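Local coordinates for protein flavin adenine dinucleotide synthase (Saccharomyces cerevisiae, PDB 2WSI) that catalyses the adenylation of FMN with ATP to form the coenzyme FAD, releasing diphosphate in the last step of FAD biosynthesis, at residues 64-72 against 202-213; 236-247 against 286-294. All coordinates share one frame; numbering follows the deposited sequence.

Interaction 1: 64-72 against 202-213. With SO4 (sulfate ion), chain B.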
loop_
_atom_site.group_PDB
_atom_site.type_symbol
_atom_site.label_atom_id
_atom_site.label_comp_id
_atom_site.label_asym_id
_atom_site.label_seq_id
_atom_site.Cartn_x
_atom_site.Cartn_y
_atom_site.Cartn_z
ATOM N N LYS A 64 -2.487 3.914 -0.299
ATOM C CA LYS A 64 -3.162 2.872 0.467
ATOM C C LYS A 64 -2.803 1.486 -0.072
ATOM O O LYS A 64 -2.622 0.569 0.702
ATOM C CB LYS A 64 -4.680 3.048 0.434
ATOM C CG LYS A 64 -5.312 2.975 -0.975
ATOM C CD LYS A 64 -6.818 3.416 -0.876
ATOM C CE LYS A 64 -7.612 3.030 -2.149
ATOM N NZ LYS A 64 -6.894 3.545 -3.336
ATOM N N ASP A 65 -2.719 1.339 -1.391
ATOM C CA ASP A 65 -2.501 0.028 -1.985
ATOM C C ASP A 65 -1.090 -0.477 -1.664
ATOM O O ASP A 65 -0.908 -1.622 -1.226
ATOM C CB ASP A 65 -2.654 0.087 -3.496
ATOM C CG ASP A 65 -4.107 0.246 -3.958
ATOM O OD1 ASP A 65 -5.028 0.137 -3.139
ATOM O OD2 ASP A 65 -4.320 0.480 -5.166
ATOM N N CYS A 66 -0.066 0.341 -1.887
ATOM C CA CYS A 66 1.260 -0.222 -1.611
ATOM C C CYS A 66 1.538 -0.292 -0.110
ATOM O O CYS A 66 2.320 -1.145 0.332
ATOM C CB CYS A 66 2.378 0.462 -2.380
ATOM S SG CYS A 66 2.422 2.087 -2.044
ATOM N N GLN A 67 0.853 0.521 0.685
ATOM C CA GLN A 67 0.911 0.354 2.145
ATOM C C GLN A 67 0.286 -0.974 2.621
ATOM O O GLN A 67 0.855 -1.672 3.473
ATOM C CB GLN A 67 0.220 1.487 2.896
ATOM C CG GLN A 67 0.612 1.407 4.401
ATOM C CD GLN A 67 0.036 2.510 5.238
ATOM O OE1 GLN A 67 -0.793 3.292 4.773
ATOM N NE2 GLN A 67 0.449 2.567 6.503
ATOM N N VAL A 68 -0.896 -1.320 2.110
ATOM C CA VAL A 68 -1.477 -2.610 2.469
ATOM C C VAL A 68 -0.510 -3.712 2.073
ATOM O O VAL A 68 -0.236 -4.621 2.861
ATOM C CB VAL A 68 -2.870 -2.837 1.820
ATOM C CG1 VAL A 68 -3.248 -4.336 1.882
ATOM C CG2 VAL A 68 -3.906 -1.984 2.541
ATOM N N LEU A 69 0.021 -3.632 0.850
ATOM C CA LEU A 69 0.971 -4.639 0.383
ATOM C C LEU A 69 2.212 -4.699 1.251
ATOM O O LEU A 69 2.698 -5.779 1.608
ATOM C CB LEU A 69 1.368 -4.399 -1.073
ATOM C CG LEU A 69 2.231 -5.504 -1.681
ATOM C CD1 LEU A 69 1.670 -6.906 -1.370
ATOM C CD2 LEU A 69 2.463 -5.287 -3.169
ATOM N N LEU A 70 2.723 -3.533 1.618
ATOM C CA LEU A 70 3.903 -3.499 2.482
ATOM C C LEU A 70 3.638 -4.173 3.826
ATOM O O LEU A 70 4.466 -4.943 4.313
ATOM C CB LEU A 70 4.354 -2.039 2.693
ATOM C CG LEU A 70 5.568 -1.932 3.614
ATOM C CD1 LEU A 70 6.739 -2.765 3.081
ATOM C CD2 LEU A 70 5.982 -0.448 3.764
ATOM N N LEU A 71 2.472 -3.926 4.427
ATOM C CA LEU A 71 2.126 -4.622 5.666
ATOM C C LEU A 71 2.075 -6.137 5.440
ATOM O O LEU A 71 2.618 -6.885 6.232
ATOM C CB LEU A 71 0.790 -4.143 6.249
ATOM C CG LEU A 71 0.648 -2.669 6.606
ATOM C CD1 LEU A 71 -0.777 -2.394 7.103
ATOM C CD2 LEU A 71 1.686 -2.245 7.646
ATOM N N LEU A 72 1.437 -6.589 4.360
ATOM C CA LEU A 72 1.388 -8.034 4.047
ATOM C C LEU A 72 2.783 -8.618 3.778
ATOM O O LEU A 72 3.107 -9.732 4.188
ATOM C CB LEU A 72 0.464 -8.302 2.845
ATOM C CG LEU A 72 -0.974 -7.871 3.125
ATOM C CD1 LEU A 72 -1.756 -7.932 1.814
ATOM C CD2 LEU A 72 -1.592 -8.756 4.212
ATOM N N ILE A 202 -9.256 -3.363 0.652
ATOM C CA ILE A 202 -8.160 -2.458 0.988
ATOM C C ILE A 202 -8.533 -1.672 2.263
ATOM O O ILE A 202 -7.795 -1.681 3.250
ATOM C CB ILE A 202 -7.845 -1.515 -0.189
ATOM C CG1 ILE A 202 -7.189 -2.309 -1.345
ATOM C CG2 ILE A 202 -6.926 -0.366 0.292
ATOM C CD1 ILE A 202 -5.758 -2.866 -0.973
ATOM N N TRP A 203 -9.704 -1.036 2.270
ATOM C CA TRP A 203 -10.078 -0.234 3.430
ATOM C C TRP A 203 -10.302 -1.101 4.674
ATOM O O TRP A 203 -9.940 -0.712 5.784
ATOM C CB TRP A 203 -11.362 0.559 3.191
ATOM C CG TRP A 203 -11.323 1.658 2.163
ATOM C CD1 TRP A 203 -12.215 1.841 1.151
ATOM C CD2 TRP A 203 -10.388 2.751 2.075
ATOM N NE1 TRP A 203 -11.887 2.975 0.428
ATOM C CE2 TRP A 203 -10.778 3.549 0.976
ATOM C CE3 TRP A 203 -9.275 3.137 2.818
ATOM C CZ2 TRP A 203 -10.080 4.703 0.599
ATOM C CZ3 TRP A 203 -8.572 4.299 2.426
ATOM C CH2 TRP A 203 -8.974 5.042 1.328
ATOM N N SER A 204 -10.938 -2.253 4.500
ATOM C CA SER A 204 -11.230 -3.090 5.654
ATOM C C SER A 204 -9.928 -3.478 6.345
ATOM O O SER A 204 -9.832 -3.389 7.563
ATOM C CB SER A 204 -11.979 -4.361 5.274
ATOM O OG SER A 204 -12.075 -5.191 6.410
ATOM N N PHE A 205 -8.939 -3.922 5.570
ATOM C CA PHE A 205 -7.661 -4.319 6.169
ATOM C C PHE A 205 -6.886 -3.113 6.719
ATOM O O PHE A 205 -6.365 -3.143 7.834
ATOM C CB PHE A 205 -6.810 -5.098 5.158
ATOM C CG PHE A 205 -5.533 -5.627 5.748
ATOM C CD1 PHE A 205 -5.551 -6.713 6.607
ATOM C CD2 PHE A 205 -4.315 -5.000 5.490
ATOM C CE1 PHE A 205 -4.386 -7.209 7.170
ATOM C CE2 PHE A 205 -3.141 -5.485 6.045
ATOM C CZ PHE A 205 -3.175 -6.603 6.887
ATOM N N LEU A 206 -6.824 -2.028 5.958
ATOM C CA LEU A 206 -5.973 -0.901 6.364
ATOM C C LEU A 206 -6.546 -0.215 7.618
ATOM O O LEU A 206 -5.810 0.142 8.512
ATOM C CB LEU A 206 -5.787 0.067 5.191
ATOM C CG LEU A 206 -4.780 1.204 5.382
ATOM C CD1 LEU A 206 -3.418 0.615 5.785
ATOM C CD2 LEU A 206 -4.690 2.031 4.118
ATOM N N LEU A 207 -7.873 -0.099 7.719
ATOM C CA LEU A 207 -8.490 0.477 8.911
ATOM C C LEU A 207 -8.348 -0.456 10.099
ATOM O O LEU A 207 -8.023 -0.012 11.200
ATOM C CB LEU A 207 -9.983 0.780 8.676
ATOM C CG LEU A 207 -10.236 1.972 7.764
ATOM C CD1 LEU A 207 -11.742 2.092 7.394
ATOM C CD2 LEU A 207 -9.700 3.275 8.397
ATOM N N TYR A 208 -8.599 -1.752 9.894
ATOM C CA TYR A 208 -8.334 -2.719 10.966
ATOM C C TYR A 208 -6.901 -2.680 11.511
ATOM O O TYR A 208 -6.692 -2.909 12.717
ATOM C CB TYR A 208 -8.627 -4.150 10.538
ATOM C CG TYR A 208 -8.448 -5.115 11.716
ATOM C CD1 TYR A 208 -9.422 -5.202 12.707
ATOM C CD2 TYR A 208 -7.306 -5.904 11.843
ATOM C CE1 TYR A 208 -9.279 -6.062 13.804
ATOM C CE2 TYR A 208 -7.140 -6.783 12.954
ATOM C CZ TYR A 208 -8.153 -6.847 13.916
ATOM O OH TYR A 208 -8.066 -7.678 15.003
ATOM N N SER A 209 -5.919 -2.399 10.653
ATOM C CA SER A 209 -4.507 -2.481 11.080
ATOM C C SER A 209 -4.176 -1.435 12.134
ATOM O O SER A 209 -3.202 -1.588 12.894
ATOM C CB SER A 209 -3.530 -2.298 9.913
ATOM O OG SER A 209 -3.501 -0.952 9.448
ATOM N N ASN A 210 -4.950 -0.352 12.106
ATOM C CA ASN A 210 -4.714 0.844 12.919
ATOM C C ASN A 210 -3.406 1.533 12.590
ATOM O O ASN A 210 -3.002 2.443 13.305
ATOM C CB ASN A 210 -4.740 0.543 14.429
ATOM C CG ASN A 210 -5.093 1.782 15.258
ATOM O OD1 ASN A 210 -5.853 2.647 14.812
ATOM N ND2 ASN A 210 -4.516 1.887 16.451
ATOM N N GLU A 211 -2.754 1.118 11.509
ATOM C CA GLU A 211 -1.517 1.792 11.059
ATOM C C GLU A 211 -1.831 3.198 10.534
ATOM O O GLU A 211 -2.945 3.467 10.094
ATOM C CB GLU A 211 -0.828 0.951 9.974
ATOM C CG GLU A 211 -0.159 -0.303 10.542
ATOM C CD GLU A 211 1.055 0.079 11.398
ATOM O OE1 GLU A 211 2.065 0.547 10.829
ATOM O OE2 GLU A 211 0.981 -0.048 12.634
ATOM N N PRO A 212 -0.849 4.105 10.587
ATOM C CA PRO A 212 -1.129 5.458 10.110
ATOM C C PRO A 212 -1.300 5.433 8.598
ATOM O O PRO A 212 -0.593 4.719 7.927
ATOM C CB PRO A 212 0.139 6.237 10.490
ATOM C CG PRO A 212 1.237 5.188 10.604
ATOM C CD PRO A 212 0.575 3.897 10.945
ATOM N N ILE A 213 -2.224 6.204 8.071
ATOM C CA ILE A 213 -2.458 6.210 6.632
ATOM C C ILE A 213 -2.378 7.647 6.115
ATOM O O ILE A 213 -2.593 8.602 6.860
ATOM C CB ILE A 213 -3.828 5.607 6.267
ATOM C CG1 ILE A 213 -4.960 6.530 6.697
ATOM C CG2 ILE A 213 -4.006 4.243 6.907
ATOM C CD1 ILE A 213 -6.318 6.075 6.161
HETATM S S SO4 B . -3.790 4.935 -4.354
HETATM O O1 SO4 B . -3.498 5.531 -5.644
HETATM O O2 SO4 B . -2.523 4.663 -3.685
HETATM O O3 SO4 B . -4.575 5.888 -3.569
HETATM O O4 SO4 B . -4.447 3.646 -4.538
#
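With chi1 at 61°, Lys64 sets its CG between its own backbone N and carbonyl carbon, and the extended chain beyond runs across the indole of Trp203 before bending at its last torsion. CD lies over one face of the six-membered ring, nearer its rim, 3.5 Å from Trp203 CH2, a CH-pi contact, while the bend carries NZ to a sulfate, probably from the crystallisation liquor, where it donates to O4 at 2.7 Å. Glu299 also pairs with this ammonium, and Asp65, whose OD1 touches the Ile202 side chain, is paired with Arg166. Gln67 takes the other course: CG stands anti to the backbone N (chi1 -167°) and the straight chain passes Leu206 at about a right angle. Its NE2 donates to Pro212 O at 2.8 Å, a nearly linear bond in the plane of the Gln67 amide, and also bonds to Tyr127 OH. Leu206 is a knob in the hole formed by Lys64, Gln67, Val68 and Leu71, its CD2 3.8 Å from Lys64 CB. Farther along, Val68 CG1, Leu71 CD1 and Leu72 CD2 approach the Phe205 ring obliquely. Ser209 OG accepts from Glu211 N, an ST turn, and donates to Leu206 O. The axes of segments 64-72 and 202-209 approach to 10.1 Å and cross at 62°, in a buried part of the PAPS reductase family domain; helix 64-87 starts beside the FAD site, where Cys66 touches the cofactor.

Interaction 2: 236-247 against 286-294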
loop_
_atom_site.group_PDB
_atom_site.type_symbol
_atom_site.label_atom_id
_atom_site.label_comp_id
_atom_site.label_asym_id
_atom_site.label_seq_id
_atom_site.Cartn_x
_atom_site.Cartn_y
_atom_site.Cartn_z
ATOM N N LEU A 236 -17.746 11.897 -3.044
ATOM C CA LEU A 236 -17.733 12.029 -1.589
ATOM C C LEU A 236 -18.089 13.451 -1.130
ATOM O O LEU A 236 -18.066 13.750 0.062
ATOM C CB LEU A 236 -16.366 11.600 -1.011
ATOM C CG LEU A 236 -16.030 10.131 -1.324
ATOM C CD1 LEU A 236 -14.710 9.716 -0.680
ATOM C CD2 LEU A 236 -17.161 9.193 -0.862
ATOM N N ARG A 237 -18.424 14.322 -2.075
ATOM C CA ARG A 237 -18.894 15.666 -1.734
ATOM C C ARG A 237 -20.143 15.550 -0.846
ATOM O O ARG A 237 -21.118 14.916 -1.220
ATOM C CB ARG A 237 -19.197 16.433 -3.012
ATOM C CG ARG A 237 -19.239 17.940 -2.883
ATOM C CD ARG A 237 -19.075 18.589 -4.261
ATOM N NE ARG A 237 -20.170 18.260 -5.180
ATOM C CZ ARG A 237 -20.134 17.308 -6.122
ATOM N NH1 ARG A 237 -19.050 16.551 -6.313
ATOM N NH2 ARG A 237 -21.200 17.111 -6.892
ATOM N N LYS A 238 -20.107 16.147 0.338
ATOM C CA LYS A 238 -21.126 15.871 1.350
ATOM C C LYS A 238 -22.516 16.395 0.995
ATOM O O LYS A 238 -23.515 15.739 1.278
ATOM C CB LYS A 238 -20.707 16.446 2.693
ATOM C CG LYS A 238 -19.611 15.670 3.374
ATOM C CD LYS A 238 -18.969 16.502 4.456
ATOM C CE LYS A 238 -18.612 15.646 5.652
ATOM N NZ LYS A 238 -19.842 15.125 6.319
ATOM N N ASP A 239 -22.588 17.569 0.386
ATOM C CA ASP A 239 -23.892 18.180 0.134
ATOM C C ASP A 239 -24.645 17.505 -1.014
ATOM O O ASP A 239 -25.774 17.878 -1.317
ATOM C CB ASP A 239 -23.764 19.692 -0.106
ATOM C CG ASP A 239 -22.711 20.046 -1.144
ATOM O OD1 ASP A 239 -22.570 19.306 -2.149
ATOM O OD2 ASP A 239 -22.034 21.086 -0.956
ATOM N N SER A 240 -24.034 16.499 -1.637
ATOM C CA SER A 240 -24.657 15.832 -2.777
ATOM C C SER A 240 -24.500 14.305 -2.749
ATOM O O SER A 240 -24.833 13.625 -3.721
ATOM C CB SER A 240 -24.099 16.404 -4.081
ATOM O OG SER A 240 -22.693 16.590 -4.008
ATOM N N ASN A 241 -23.991 13.776 -1.638
ATOM C CA ASN A 241 -23.873 12.330 -1.448
ATOM C C ASN A 241 -23.987 11.997 0.038
ATOM O O ASN A 241 -23.583 12.784 0.876
ATOM C CB ASN A 241 -22.531 11.814 -1.953
ATOM C CG ASN A 241 -22.279 12.131 -3.409
ATOM O OD1 ASN A 241 -22.609 11.337 -4.294
ATOM N ND2 ASN A 241 -21.637 13.275 -3.668
ATOM N N ASN A 242 -24.536 10.829 0.359
ATOM C CA ASN A 242 -24.647 10.399 1.752
ATOM C C ASN A 242 -24.308 8.913 1.897
ATOM O O ASN A 242 -25.174 8.097 2.218
ATOM C CB ASN A 242 -26.056 10.668 2.287
ATOM C CG ASN A 242 -26.359 12.149 2.413
ATOM O OD1 ASN A 242 -25.780 12.843 3.256
ATOM N ND2 ASN A 242 -27.268 12.645 1.577
ATOM N N PRO A 243 -23.036 8.553 1.670
ATOM C CA PRO A 243 -22.692 7.127 1.728
ATOM C C PRO A 243 -22.664 6.577 3.152
ATOM O O PRO A 243 -22.312 7.276 4.102
ATOM C CB PRO A 243 -21.302 7.080 1.090
ATOM C CG PRO A 243 -20.703 8.406 1.395
ATOM C CD PRO A 243 -21.854 9.407 1.457
ATOM N N ALA A 244 -23.039 5.315 3.295
ATOM C CA ALA A 244 -22.955 4.636 4.582
ATOM C C ALA A 244 -21.504 4.258 4.889
ATOM O O ALA A 244 -20.708 4.047 3.976
ATOM C CB ALA A 244 -23.816 3.392 4.552
ATOM N N LEU A 245 -21.165 4.157 6.164
ATOM C CA LEU A 245 -19.866 3.611 6.546
ATOM C C LEU A 245 -19.972 2.099 6.602
ATOM O O LEU A 245 -20.860 1.551 7.267
ATOM C CB LEU A 245 -19.414 4.153 7.892
ATOM C CG LEU A 245 -18.062 3.662 8.418
ATOM C CD1 LEU A 245 -16.919 4.042 7.460
ATOM C CD2 LEU A 245 -17.818 4.247 9.787
ATOM N N HIS A 246 -19.081 1.419 5.892
ATOM C CA HIS A 246 -19.129 -0.040 5.841
ATOM C C HIS A 246 -18.073 -0.702 6.701
ATOM O O HIS A 246 -18.013 -1.934 6.746
ATOM C CB HIS A 246 -18.941 -0.530 4.420
ATOM C CG HIS A 246 -20.075 -0.182 3.522
ATOM N ND1 HIS A 246 -21.306 -0.792 3.620
ATOM C CD2 HIS A 246 -20.180 0.731 2.528
ATOM C CE1 HIS A 246 -22.119 -0.275 2.716
ATOM N NE2 HIS A 246 -21.460 0.649 2.038
ATOM N N PHE A 247 -17.245 0.099 7.365
ATOM C CA PHE A 247 -16.070 -0.437 8.072
ATOM C C PHE A 247 -16.087 -0.091 9.548
ATOM O O PHE A 247 -15.059 -0.114 10.230
ATOM C CB PHE A 247 -14.777 0.079 7.420
ATOM C CG PHE A 247 -14.741 -0.152 5.936
ATOM C CD1 PHE A 247 -14.569 -1.426 5.435
ATOM C CD2 PHE A 247 -14.951 0.909 5.040
ATOM C CE1 PHE A 247 -14.583 -1.656 4.060
ATOM C CE2 PHE A 247 -14.945 0.694 3.654
ATOM C CZ PHE A 247 -14.767 -0.604 3.171
ATOM N N ASN A 286 -15.711 19.791 2.662
ATOM C CA ASN A 286 -16.982 19.339 2.106
ATOM C C ASN A 286 -16.940 17.903 1.571
ATOM O O ASN A 286 -17.758 17.542 0.721
ATOM C CB ASN A 286 -17.429 20.275 0.976
ATOM C CG ASN A 286 -18.873 19.993 0.504
ATOM O OD1 ASN A 286 -19.746 19.637 1.302
ATOM N ND2 ASN A 286 -19.116 20.149 -0.802
ATOM N N TYR A 287 -15.989 17.091 2.048
ATOM C CA TYR A 287 -15.848 15.710 1.563
ATOM C C TYR A 287 -15.762 14.669 2.675
ATOM O O TYR A 287 -15.031 14.843 3.647
ATOM C CB TYR A 287 -14.603 15.572 0.685
ATOM C CG TYR A 287 -14.681 16.320 -0.608
ATOM C CD1 TYR A 287 -15.160 15.700 -1.761
ATOM C CD2 TYR A 287 -14.297 17.658 -0.686
ATOM C CE1 TYR A 287 -15.244 16.379 -2.974
ATOM C CE2 TYR A 287 -14.373 18.355 -1.899
ATOM C CZ TYR A 287 -14.859 17.709 -3.035
ATOM O OH TYR A 287 -14.935 18.375 -4.240
ATOM N N TYR A 288 -16.521 13.587 2.520
ATOM C CA TYR A 288 -16.346 12.399 3.335
ATOM C C TYR A 288 -14.959 11.794 3.081
ATOM O O TYR A 288 -14.426 11.895 1.992
ATOM C CB TYR A 288 -17.393 11.345 2.993
ATOM C CG TYR A 288 -18.796 11.672 3.476
ATOM C CD1 TYR A 288 -19.249 11.216 4.709
ATOM C CD2 TYR A 288 -19.671 12.398 2.688
ATOM C CE1 TYR A 288 -20.530 11.488 5.154
ATOM C CE2 TYR A 288 -20.968 12.680 3.125
ATOM C CZ TYR A 288 -21.385 12.227 4.358
ATOM O OH TYR A 288 -22.659 12.503 4.799
ATOM N N PRO A 289 -14.388 11.164 4.099
ATOM C CA PRO A 289 -13.109 10.455 3.949
ATOM C C PRO A 289 -13.196 9.384 2.867
ATOM O O PRO A 289 -14.278 8.876 2.587
ATOM C CB PRO A 289 -12.904 9.813 5.323
ATOM C CG PRO A 289 -13.602 10.741 6.267
ATOM C CD PRO A 289 -14.818 11.254 5.500
ATOM N N GLY A 290 -12.052 9.039 2.284
ATOM C CA GLY A 290 -11.999 8.083 1.189
ATOM C C GLY A 290 -12.655 6.750 1.503
ATOM O O GLY A 290 -13.189 6.098 0.612
ATOM N N TRP A 291 -12.591 6.327 2.760
ATOM C CA TRP A 291 -13.082 5.005 3.138
ATOM C C TRP A 291 -14.619 4.952 3.153
ATOM O O TRP A 291 -15.222 3.924 3.472
ATOM C CB TRP A 291 -12.484 4.545 4.488
ATOM C CG TRP A 291 -12.548 5.534 5.639
ATOM C CD1 TRP A 291 -13.544 5.650 6.577
ATOM C CD2 TRP A 291 -11.545 6.480 6.005
ATOM N NE1 TRP A 291 -13.238 6.648 7.474
ATOM C CE2 TRP A 291 -12.013 7.167 7.152
ATOM C CE3 TRP A 291 -10.303 6.840 5.459
ATOM C CZ2 TRP A 291 -11.283 8.184 7.763
ATOM C CZ3 TRP A 291 -9.575 7.854 6.078
ATOM C CH2 TRP A 291 -10.068 8.505 7.218
ATOM N N TYR A 292 -15.241 6.060 2.778
ATOM C CA TYR A 292 -16.684 6.073 2.490
ATOM C C TYR A 292 -16.975 5.699 1.042
ATOM O O TYR A 292 -18.144 5.577 0.654
ATOM C CB TYR A 292 -17.309 7.448 2.796
ATOM C CG TYR A 292 -17.610 7.623 4.256
ATOM C CD1 TYR A 292 -18.891 7.426 4.752
ATOM C CD2 TYR A 292 -16.602 7.949 5.150
ATOM C CE1 TYR A 292 -19.161 7.567 6.112
ATOM C CE2 TYR A 292 -16.861 8.098 6.510
ATOM C CZ TYR A 292 -18.136 7.905 6.977
ATOM O OH TYR A 292 -18.361 8.042 8.317
ATOM N N LEU A 293 -15.933 5.533 0.228
ATOM C CA LEU A 293 -16.144 4.991 -1.105
ATOM C C LEU A 293 -15.826 3.485 -1.168
ATOM O O LEU A 293 -14.738 3.046 -0.780
ATOM C CB LEU A 293 -15.324 5.735 -2.138
ATOM C CG LEU A 293 -15.679 5.285 -3.550
ATOM C CD1 LEU A 293 -16.795 6.183 -4.082
ATOM C CD2 LEU A 293 -14.489 5.315 -4.484
ATOM N N VAL A 294 -16.786 2.684 -1.638
ATOM C CA VAL A 294 -16.544 1.243 -1.817
ATOM C C VAL A 294 -16.742 0.795 -3.251
ATOM O O VAL A 294 -16.447 -0.342 -3.590
ATOM C CB VAL A 294 -17.412 0.348 -0.910
ATOM C CG1 VAL A 294 -16.927 0.436 0.534
ATOM C CG2 VAL A 294 -18.919 0.670 -1.032
HETATM O O HOH W 1 -16.254 17.805 -6.452
HETATM O O HOH W 2 -17.745 2.756 3.721
#
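Tyr288 is sandwiched by two side chains of 236-247. Lys238 NZ stands over one face, 4.0 Å from the ring centroid and 18° off the normal, a cation-pi contact, and Pro243 CD makes a CH-pi contact on the opposite face. In Lys238, chi1 (-74°) puts CG at Tyr288 CE2, and the bends at chi3 and chi4 bring the ammonium back over the ring. Tyr292 repeats the theme: Leu245 CD1 lies over one face, 4.3 Å from the centroid, Tyr288 CD1 over the other, and Pro243 O meets the ring edge in plane. Leu236 CD1 meets Pro289 O at 3.4 Å, and its CD2 packs on Tyr292 and Leu293. At the far end Phe247 directs its edge at Trp291 O, with CZ 3.6 Å from Val294 CG1.

A single beta bridge of Arg237 with Tyr287 fixes the backbones that carry Lys238 and Tyr288. Tyr288 N donates to Leu236 O at 2.9 Å, and Lys238 N to Asn286 O at 2.8 Å. Asn241 ND2, donating to Arg237 O on a lone pair, ties the turn after the bridge to its start. One water accepts from His246 N and donates to Ala244 O and Trp291 O. Tyr288 O, buried by the contact, has no partner in the model. Neither segment forms a regular strand, and the two are joined by a short backbone bridge and by aromatic faces; the lysine's charge probably adds electrostatic attraction to the Tyr288 face.

Interaction 1 closes before interaction 2 opens along the chain, and their centres lie 19 Å apart. The centre of interaction 1 sits about 6 Å from the centre of the chain, where helix 64-87 meets helix 199-209; that of interaction 2 lies about 21 Å out, between two loops in the C-terminal part. Trp203 joins them: its CE2 lies 3.5 Å from Trp291 CA, its CB packs against Phe247, and its NE1 makes a weak hydrogen bond to Leu293 O. Helix 199-209 therefore faces the nucleotide-binding core on one side and the peripheral loops on another, connecting those loops to the helix that starts at the FAD site.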